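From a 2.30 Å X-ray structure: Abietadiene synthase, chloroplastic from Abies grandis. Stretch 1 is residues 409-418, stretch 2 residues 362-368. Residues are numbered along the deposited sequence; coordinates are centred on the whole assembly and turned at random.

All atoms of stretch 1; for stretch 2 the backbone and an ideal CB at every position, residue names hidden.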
# COMPACT_ATOMS: atom_id res chain seq x y z
N PHE A 409 2.82 8.34 16.45
CA PHE A 409 1.61 7.56 16.68
C PHE A 409 1.60 6.27 15.86
O PHE A 409 0.81 5.37 16.13
CB PHE A 409 0.38 8.43 16.41
CG PHE A 409 0.14 9.48 17.46
CD1 PHE A 409 1.11 10.44 17.73
CD2 PHE A 409 -1.03 9.48 18.22
CE1 PHE A 409 0.92 11.38 18.75
CE2 PHE A 409 -1.23 10.41 19.24
CZ PHE A 409 -0.25 11.36 19.50
N LYS A 410 2.49 6.18 14.88
CA LYS A 410 2.65 4.99 14.04
C LYS A 410 3.79 4.18 14.65
O LYS A 410 4.78 4.77 15.10
CB LYS A 410 3.04 5.38 12.61
CG LYS A 410 1.94 5.98 11.77
CD LYS A 410 0.98 4.91 11.28
CE LYS A 410 0.03 5.47 10.24
NZ LYS A 410 -0.80 4.38 9.66
N LYS A 411 3.68 2.86 14.66
CA LYS A 411 4.73 2.02 15.23
C LYS A 411 6.11 2.26 14.59
O LYS A 411 7.10 2.39 15.30
CB LYS A 411 4.36 0.54 15.11
CG LYS A 411 5.43 -0.41 15.63
CD LYS A 411 5.00 -1.86 15.50
CE LYS A 411 6.12 -2.80 15.92
NZ LYS A 411 5.73 -4.25 15.85
N ASN A 412 6.17 2.30 13.27
CA ASN A 412 7.44 2.52 12.59
C ASN A 412 7.23 3.00 11.16
O ASN A 412 7.38 2.24 10.21
CB ASN A 412 8.29 1.24 12.58
CG ASN A 412 9.68 1.46 12.00
OD1 ASN A 412 10.25 2.55 12.08
ND2 ASN A 412 10.25 0.40 11.42
N ILE A 413 6.89 4.28 11.02
CA ILE A 413 6.65 4.85 9.71
C ILE A 413 7.93 4.82 8.87
O ILE A 413 7.87 4.64 7.66
CB ILE A 413 6.11 6.30 9.84
CG1 ILE A 413 5.44 6.71 8.54
CG2 ILE A 413 7.24 7.26 10.19
CD1 ILE A 413 4.23 5.86 8.19
N ARG A 414 9.08 4.99 9.52
CA ARG A 414 10.34 4.98 8.80
C ARG A 414 10.50 3.67 8.04
O ARG A 414 10.95 3.65 6.90
CB ARG A 414 11.52 5.16 9.75
CG ARG A 414 12.85 5.35 9.03
CD ARG A 414 14.03 5.18 9.98
NE ARG A 414 15.30 5.38 9.30
CZ ARG A 414 15.75 6.56 8.88
NH1 ARG A 414 15.03 7.65 9.06
NH2 ARG A 414 16.92 6.64 8.27
N GLY A 415 10.14 2.57 8.70
CA GLY A 415 10.24 1.27 8.05
C GLY A 415 9.34 1.18 6.83
O GLY A 415 9.70 0.57 5.82
N GLU A 416 8.15 1.77 6.92
CA GLU A 416 7.22 1.74 5.80
C GLU A 416 7.75 2.60 4.67
O GLU A 416 7.60 2.27 3.50
CB GLU A 416 5.84 2.24 6.23
CG GLU A 416 5.09 1.28 7.13
CD GLU A 416 3.71 1.81 7.52
OE1 GLU A 416 2.93 2.16 6.60
OE2 GLU A 416 3.42 1.89 8.73
N VAL A 417 8.36 3.72 5.02
CA VAL A 417 8.91 4.60 4.02
C VAL A 417 10.09 3.90 3.33
O VAL A 417 10.09 3.73 2.11
CB VAL A 417 9.39 5.93 4.65
CG1 VAL A 417 10.11 6.78 3.61
CG2 VAL A 417 8.19 6.68 5.21
N GLU A 418 11.07 3.48 4.12
CA GLU A 418 12.23 2.81 3.56
C GLU A 418 11.84 1.70 2.60
O GLU A 418 12.45 1.55 1.54
CB GLU A 418 13.12 2.25 4.67
CG GLU A 418 14.05 3.28 5.29
CD GLU A 418 14.95 2.69 6.36
OE1 GLU A 418 15.84 3.42 6.87
OE2 GLU A 418 14.77 1.49 6.69
N UNK A 362 2.28 15.61 5.59
CA UNK A 362 3.18 14.87 6.45
C UNK A 362 3.60 13.52 5.89
O UNK A 362 3.00 13.01 4.95
CB UNK A 362 2.52 14.67 7.82
N UNK A 363 4.62 12.93 6.50
CA UNK A 363 5.15 11.65 6.07
C UNK A 363 4.09 10.61 5.74
O UNK A 363 4.14 9.97 4.69
CB UNK A 363 6.07 11.10 7.16
N UNK A 364 3.12 10.44 6.63
CA UNK A 364 2.08 9.46 6.41
C UNK A 364 1.32 9.70 5.10
O UNK A 364 1.22 8.80 4.27
CB UNK A 364 1.11 9.47 7.59
N UNK A 365 0.80 10.91 4.89
CA UNK A 365 0.07 11.16 3.65
C UNK A 365 0.93 11.17 2.39
O UNK A 365 0.50 10.67 1.35
CB UNK A 365 -0.66 12.50 3.76
N UNK A 366 2.14 11.74 2.45
CA UNK A 366 2.98 11.74 1.25
C UNK A 366 3.29 10.29 0.91
O UNK A 366 3.45 9.95 -0.26
CB UNK A 366 4.26 12.55 1.46
N UNK A 367 3.37 9.44 1.93
CA UNK A 367 3.66 8.03 1.70
C UNK A 367 2.53 7.35 0.92
O UNK A 367 2.78 6.64 -0.05
CB UNK A 367 3.89 7.31 3.03
N UNK A 368 1.28 7.55 1.34
CA UNK A 368 0.18 6.92 0.63
C UNK A 368 0.05 7.49 -0.78
O UNK A 368 -0.38 6.80 -1.71
CB UNK A 368 -1.13 7.10 1.40

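Stretch 1 enters helix at Ile-413, and stretch 2 is helical from position 363. The two helices run roughly parallel, 25° apart, with axes 10.7 Å apart at closest approach. That spacing leaves room for side chains of moderate size between them.

Position 362 comes right before the helix, with phi/psi of -148/167. Its ideal CB has nothing of stretch 1 within 5.5 Å and has room. Many residues would suit, including the usual N-cap residues Ser, Thr, Asp, Asn and Gly. The deposited residue is Gly-362. Its carbonyl O accepts from the backbone N four residues on, at position 366, over 2.9 Å.

Position 363 points its CB toward stretch 1. The ideal CB lies 4.6 Å from Ile-413 CG1 and 5.3 Å from Val-417 CG2. These are apolar neighbours one helical turn apart, so Val, Ile, Leu or Ala would be reasonable. The residue is Val-363, chi1 t. Its CG1 reaches both neighbours, 3.7 Å from Ile-413 CG1 and 3.7 Å from Val-417 CG2.

Position 364 points sideways. Its ideal CB is 4.8 Å from Ile-413 CD1 and 4.9 Å from Lys-410 CE. A methyl and the aliphatic part of a lysine suit a small or mixed side chain: Thr, Val, Ser or Ala. The residue is Thr-364, chi1 m. CG2 lies 4.2 Å from Lys-410 CE, and OG1 lies 4.0 Å from Ile-413 CD1. Both are packing contacts.

Position 365 has nothing of stretch 1 near its CB. Stretch 1 sets no preference here, but an acidic or amide side chain could reach back to the free backbone N at 362. The residue is Asp-365. Its OD2 accepts from Gly-362 N at 3.0 Å, and its OD1 accepts a weak bond from Gly-362 N at 2.7 Å.

Position 366 is also out of reach, so stretch 1 leaves the choice open. The residue is Met-366; its nearest approach to stretch 1 is CB to Val-417 CG2, 8.0 Å, too far for contact.

Position 367 points toward stretch 1 again, one turn after 363. The ideal CB is 4.9 Å from Val-417 CG2 and 5.4 Å from Ile-413 CD1. The gap favours a longer apolar chain such as Leu, Ile or Met. The residue is Leu-367, with the largest covered area in stretch 2. Its CD2 lies 3.8 Å from Glu-416 CB, 4.1 Å from Ile-413 CD1 and 4.4 Å from Val-417 CG2.

Position 368 points sideways with no close neighbour in stretch 1, so polar or apolar chains would do. The residue is Asn-368, whose amide is hydrogen-bonded elsewhere in the structure.

Stretch 2 362-368: GVTDMLN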
# COMPACT_ATOMS: atom_id res chain seq x y z
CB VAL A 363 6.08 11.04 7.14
CG1 VAL A 363 6.58 9.68 6.67
CG2 VAL A 363 7.25 11.98 7.40
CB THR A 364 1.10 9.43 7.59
OG1 THR A 364 1.81 9.02 8.77
CG2 THR A 364 -0.02 8.45 7.33
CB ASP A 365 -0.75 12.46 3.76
CG ASP A 365 0.05 13.62 4.30
OD1 ASP A 365 0.48 13.55 5.48
OD2 ASP A 365 0.24 14.61 3.56
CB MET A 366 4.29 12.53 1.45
CG MET A 366 4.14 14.06 1.46
SD MET A 366 3.38 14.80 -0.02
CE MET A 366 1.66 14.73 0.43
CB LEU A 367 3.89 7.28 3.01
CG LEU A 367 3.99 5.76 2.82
CD1 LEU A 367 5.09 5.44 1.81
CD2 LEU A 367 4.27 5.07 4.15
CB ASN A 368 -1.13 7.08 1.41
CG ASN A 368 -1.14 6.25 2.68
OD1 ASN A 368 -0.74 5.08 2.67
ND2 ASN A 368 -1.60 6.84 3.78
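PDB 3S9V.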